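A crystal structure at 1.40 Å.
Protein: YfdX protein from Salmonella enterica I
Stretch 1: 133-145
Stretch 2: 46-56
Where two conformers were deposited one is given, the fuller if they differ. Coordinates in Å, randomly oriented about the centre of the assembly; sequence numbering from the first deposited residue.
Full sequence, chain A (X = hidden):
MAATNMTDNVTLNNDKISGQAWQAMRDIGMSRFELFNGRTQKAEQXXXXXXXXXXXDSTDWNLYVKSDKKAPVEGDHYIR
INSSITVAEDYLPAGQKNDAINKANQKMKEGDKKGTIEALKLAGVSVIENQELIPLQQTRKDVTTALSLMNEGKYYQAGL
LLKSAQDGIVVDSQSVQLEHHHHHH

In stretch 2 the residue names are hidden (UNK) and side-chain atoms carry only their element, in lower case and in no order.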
# COMPACT_ATOMS: atom_id res chain seq x y z
N LEU A 133 -5.40 10.49 7.49
CA LEU A 133 -6.39 11.56 7.53
C LEU A 133 -7.54 11.24 6.60
O LEU A 133 -7.36 10.61 5.55
CB LEU A 133 -5.79 12.90 7.07
CG LEU A 133 -4.38 13.27 7.56
CD1 LEU A 133 -3.88 14.54 6.88
CD2 LEU A 133 -4.37 13.46 9.06
N ILE A 134 -8.73 11.72 6.95
CA ILE A 134 -9.87 11.72 6.03
C ILE A 134 -10.49 13.10 5.96
O ILE A 134 -10.46 13.86 6.94
CB ILE A 134 -10.95 10.68 6.39
CG1 ILE A 134 -11.51 10.96 7.79
CG2 ILE A 134 -10.41 9.25 6.23
CD1 ILE A 134 -12.78 10.20 8.07
N PRO A 135 -11.09 13.46 4.82
CA PRO A 135 -11.87 14.71 4.75
C PRO A 135 -13.23 14.47 5.38
O PRO A 135 -13.99 13.61 4.94
CB PRO A 135 -11.99 14.95 3.24
CG PRO A 135 -11.97 13.55 2.65
CD PRO A 135 -11.06 12.74 3.54
N LEU A 136 -13.55 15.23 6.43
CA LEU A 136 -14.67 14.85 7.29
C LEU A 136 -16.00 14.99 6.57
O LEU A 136 -16.81 14.04 6.54
CB LEU A 136 -14.65 15.68 8.57
CG LEU A 136 -15.80 15.42 9.55
CD1 LEU A 136 -15.95 13.94 9.91
CD2 LEU A 136 -15.60 16.27 10.80
N GLN A 137 -16.28 16.16 5.99
CA GLN A 137 -17.60 16.35 5.41
C GLN A 137 -17.76 15.53 4.13
O GLN A 137 -18.84 14.98 3.88
CB GLN A 137 -17.90 17.83 5.17
CG GLN A 137 -19.38 18.11 4.96
CD GLN A 137 -20.25 17.60 6.11
OE1 GLN A 137 -19.92 17.79 7.29
NE2 GLN A 137 -21.36 16.95 5.77
N GLN A 138 -16.70 15.43 3.33
CA GLN A 138 -16.76 14.61 2.13
C GLN A 138 -17.01 13.14 2.47
O GLN A 138 -17.78 12.45 1.78
CB GLN A 138 -15.49 14.81 1.30
CG GLN A 138 -15.45 14.06 -0.02
CD GLN A 138 -14.27 14.48 -0.90
OE1 GLN A 138 -13.27 15.03 -0.43
NE2 GLN A 138 -14.39 14.21 -2.20
N THR A 139 -16.39 12.64 3.54
CA THR A 139 -16.66 11.27 3.96
C THR A 139 -18.08 11.12 4.49
O THR A 139 -18.76 10.14 4.16
CB THR A 139 -15.64 10.81 5.00
OG1 THR A 139 -14.32 11.00 4.47
CG2 THR A 139 -15.81 9.32 5.33
N ARG A 140 -18.55 12.08 5.30
CA ARG A 140 -19.93 12.04 5.77
C ARG A 140 -20.90 11.95 4.60
O ARG A 140 -21.83 11.14 4.61
CB ARG A 140 -20.24 13.29 6.59
CG ARG A 140 -19.70 13.26 7.99
CD ARG A 140 -19.82 14.64 8.62
NE ARG A 140 -19.49 14.62 10.04
CZ ARG A 140 -19.33 15.72 10.77
NH1 ARG A 140 -19.45 16.91 10.20
NH2 ARG A 140 -19.05 15.62 12.07
N LYS A 141 -20.67 12.77 3.57
CA LYS A 141 -21.57 12.77 2.41
C LYS A 141 -21.54 11.43 1.68
O LYS A 141 -22.59 10.94 1.26
CB LYS A 141 -21.22 13.92 1.46
CG LYS A 141 -22.17 14.04 0.27
CD LYS A 141 -21.87 15.29 -0.55
CE LYS A 141 -22.74 15.37 -1.79
NZ LYS A 141 -22.27 16.45 -2.71
N ASP A 142 -20.36 10.84 1.51
CA ASP A 142 -20.28 9.51 0.90
C ASP A 142 -21.14 8.50 1.66
O ASP A 142 -21.86 7.71 1.06
CB ASP A 142 -18.83 9.01 0.88
CG ASP A 142 -17.93 9.76 -0.08
OD1 ASP A 142 -18.43 10.47 -0.99
OD2 ASP A 142 -16.69 9.61 0.07
N VAL A 143 -21.06 8.51 3.00
CA VAL A 143 -21.79 7.51 3.78
C VAL A 143 -23.29 7.73 3.69
O VAL A 143 -24.05 6.80 3.44
CB VAL A 143 -21.30 7.51 5.24
CG1 VAL A 143 -22.14 6.54 6.08
CG2 VAL A 143 -19.85 7.10 5.28
N THR A 144 -23.72 8.97 3.91
CA THR A 144 -25.16 9.25 3.88
C THR A 144 -25.73 8.98 2.50
O THR A 144 -26.82 8.40 2.38
CB THR A 144 -25.41 10.69 4.30
OG1 THR A 144 -24.99 10.86 5.66
CG2 THR A 144 -26.90 11.01 4.20
N THR A 145 -25.01 9.37 1.45
CA THR A 145 -25.49 9.12 0.10
C THR A 145 -25.49 7.64 -0.22
O THR A 145 -26.42 7.13 -0.86
CB THR A 145 -24.68 9.93 -0.92
OG1 THR A 145 -24.67 11.31 -0.54
CG2 THR A 145 -25.31 9.81 -2.29
N UNK A 46 -23.92 -1.66 8.77
CA UNK A 46 -22.55 -1.20 8.96
C UNK A 46 -22.39 0.25 8.51
O UNK A 46 -21.73 1.04 9.18
c UNK A 46 -21.60 -2.12 8.18
c UNK A 46 -21.45 -3.51 8.78
c UNK A 46 -20.94 -4.49 7.75
c UNK A 46 -20.52 -3.48 9.98
N UNK A 47 -23.02 0.62 7.39
CA UNK A 47 -22.96 2.00 6.94
C UNK A 47 -23.71 2.92 7.90
O UNK A 47 -23.28 4.06 8.13
c UNK A 47 -23.51 2.13 5.52
N UNK A 48 -24.81 2.44 8.48
CA UNK A 48 -25.53 3.23 9.47
C UNK A 48 -24.67 3.46 10.71
O UNK A 48 -24.69 4.56 11.28
c UNK A 48 -26.85 2.56 9.84
N UNK A 49 -23.92 2.45 11.13
CA UNK A 49 -23.01 2.67 12.25
C UNK A 49 -21.95 3.70 11.91
O UNK A 49 -21.63 4.57 12.72
o UNK A 49 -21.46 -1.23 13.10
n UNK A 49 -23.33 -1.99 14.07
c UNK A 49 -22.62 -1.05 13.47
c UNK A 49 -22.36 1.36 12.71
c UNK A 49 -23.31 0.29 13.26
N UNK A 50 -21.38 3.61 10.70
CA UNK A 50 -20.40 4.60 10.28
C UNK A 50 -20.99 6.00 10.28
O UNK A 50 -20.34 6.97 10.70
c UNK A 50 -19.85 4.24 8.90
N UNK A 51 -22.23 6.14 9.80
CA UNK A 51 -22.89 7.44 9.80
C UNK A 51 -23.04 7.98 11.21
O UNK A 51 -22.77 9.16 11.46
c UNK A 51 -24.25 7.33 9.11
c UNK A 51 -24.93 8.67 8.88
o UNK A 51 -26.63 9.34 7.34
o UNK A 51 -27.07 7.63 8.67
c UNK A 51 -26.31 8.54 8.25
N UNK A 52 -23.45 7.13 12.16
CA UNK A 52 -23.61 7.60 13.53
C UNK A 52 -22.27 8.01 14.13
O UNK A 52 -22.18 9.02 14.85
c UNK A 52 -26.50 5.50 15.06
n UNK A 52 -28.49 5.63 13.58
c UNK A 52 -25.79 6.43 14.10
c UNK A 52 -24.31 6.54 14.38
c UNK A 52 -28.00 5.71 14.99
N UNK A 53 -21.21 7.25 13.84
CA UNK A 53 -19.90 7.59 14.38
C UNK A 53 -19.40 8.93 13.85
O UNK A 53 -18.87 9.75 14.60
c UNK A 53 -19.06 5.15 14.84
c UNK A 53 -18.90 6.48 14.08
c UNK A 53 -18.54 5.27 16.26
c UNK A 53 -18.35 4.02 14.11
N UNK A 54 -19.55 9.17 12.53
CA UNK A 54 -19.01 10.38 11.93
C UNK A 54 -19.83 11.62 12.24
O UNK A 54 -19.35 12.74 12.02
c UNK A 54 -18.92 10.21 10.41
c UNK A 54 -16.48 9.74 10.23
c UNK A 54 -17.88 9.21 9.92
c UNK A 54 -18.06 8.98 8.42
N UNK A 55 -21.07 11.45 12.71
CA UNK A 55 -21.98 12.57 12.90
C UNK A 55 -22.39 12.73 14.36
O UNK A 55 -23.37 13.42 14.65
o UNK A 55 -22.72 13.74 10.07
n UNK A 55 -22.78 11.51 9.81
c UNK A 55 -22.88 12.61 10.54
c UNK A 55 -23.21 12.42 12.01
N UNK A 56 -21.65 12.10 15.27
CA UNK A 56 -21.92 12.18 16.69
C UNK A 56 -21.90 13.63 17.17
O UNK A 56 -20.85 14.27 17.16
c UNK A 56 -21.18 11.19 18.91
o UNK A 56 -20.55 10.32 19.55
o UNK A 56 -22.05 11.92 19.43
c UNK A 56 -20.87 11.36 17.44
O HOH W 1 -22.78 10.59 7.28
O HOH W 2 -23.52 15.29 7.79

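Position 46 has four side-chain carbons, forked at the second, and its side chain comes no nearer than 8.9 Å to stretch 1: a leucine, L46, buried against other parts of the protein. Position 47 carries one carbon, so it is alanine. A47 points toward stretch 1, and V143 CG1 lies 3.4 Å from A47 O. Position 48, again a single carbon, points away; it is A48. Position 49 has three carbons, the third bearing one oxygen and one nitrogen, an amide. This is Q49, exposed and directed away.

Position 50 has one carbon, pointing toward stretch 1 and packed against a valine: A50, whose CB is 4.3 Å from V143 CG1. Position 51 shows three carbons, the third with two oxygens, one of them near the hydroxyl of T144. It is glutamate, E51, extended with chi1 and chi2 both t, and T144 OG1 donates a hydrogen bond to E51 OE2 at 2.8 Å. Position 52 is four carbons in a row ending in nitrogen, K52, exposed and out of reach of stretch 1. Position 53, four carbons forked at the second, is also out of reach: L53.

Position 54 has the same forked four carbons, but here they point toward stretch 1 and lie among its side chains. L54 is buried, with CD1 3.8 Å from T139 CG2 and 4.1 Å from V143 CG2, while CD2 is 4.2 Å from L136 CD1 and 4.3 Å from I134 CD1. Position 55 has two carbons, the second carrying one oxygen and one nitrogen: N55, the first residue to leave helical geometry. Its ND2 donates to E51 O at 2.9 Å, folding the side chain back onto the last turn. Position 56 has two carbons, the second with two oxygens. It is D56, whose side-chain end leads away.

The two helices run roughly antiparallel, at 148°, with axes 9.3 Å apart at closest approach. Two knobs interlock: L54 sits among L136, T139, R140 and V143, and V143 sits among A47, A50, E51 and L54. Polar groups flank this packing. Where the helix of stretch 2 ends, R140 reaches the carbonyl of L54, with NE 2.7 Å and NH2 2.9 Å from L54 O, near the guanidinium plane. Water 1 links the stretches by accepting from N55 ND2 (2.7 Å) and donating to T144 OG1 (2.8 Å). The rule is compact: two alanines form part of the hole that receives V143, while the hole for L54 is built from larger side chains, and an arginine takes up the carbonyl at the helix end.

Stretch 2, residues 46-56: LAAQAEKLLND
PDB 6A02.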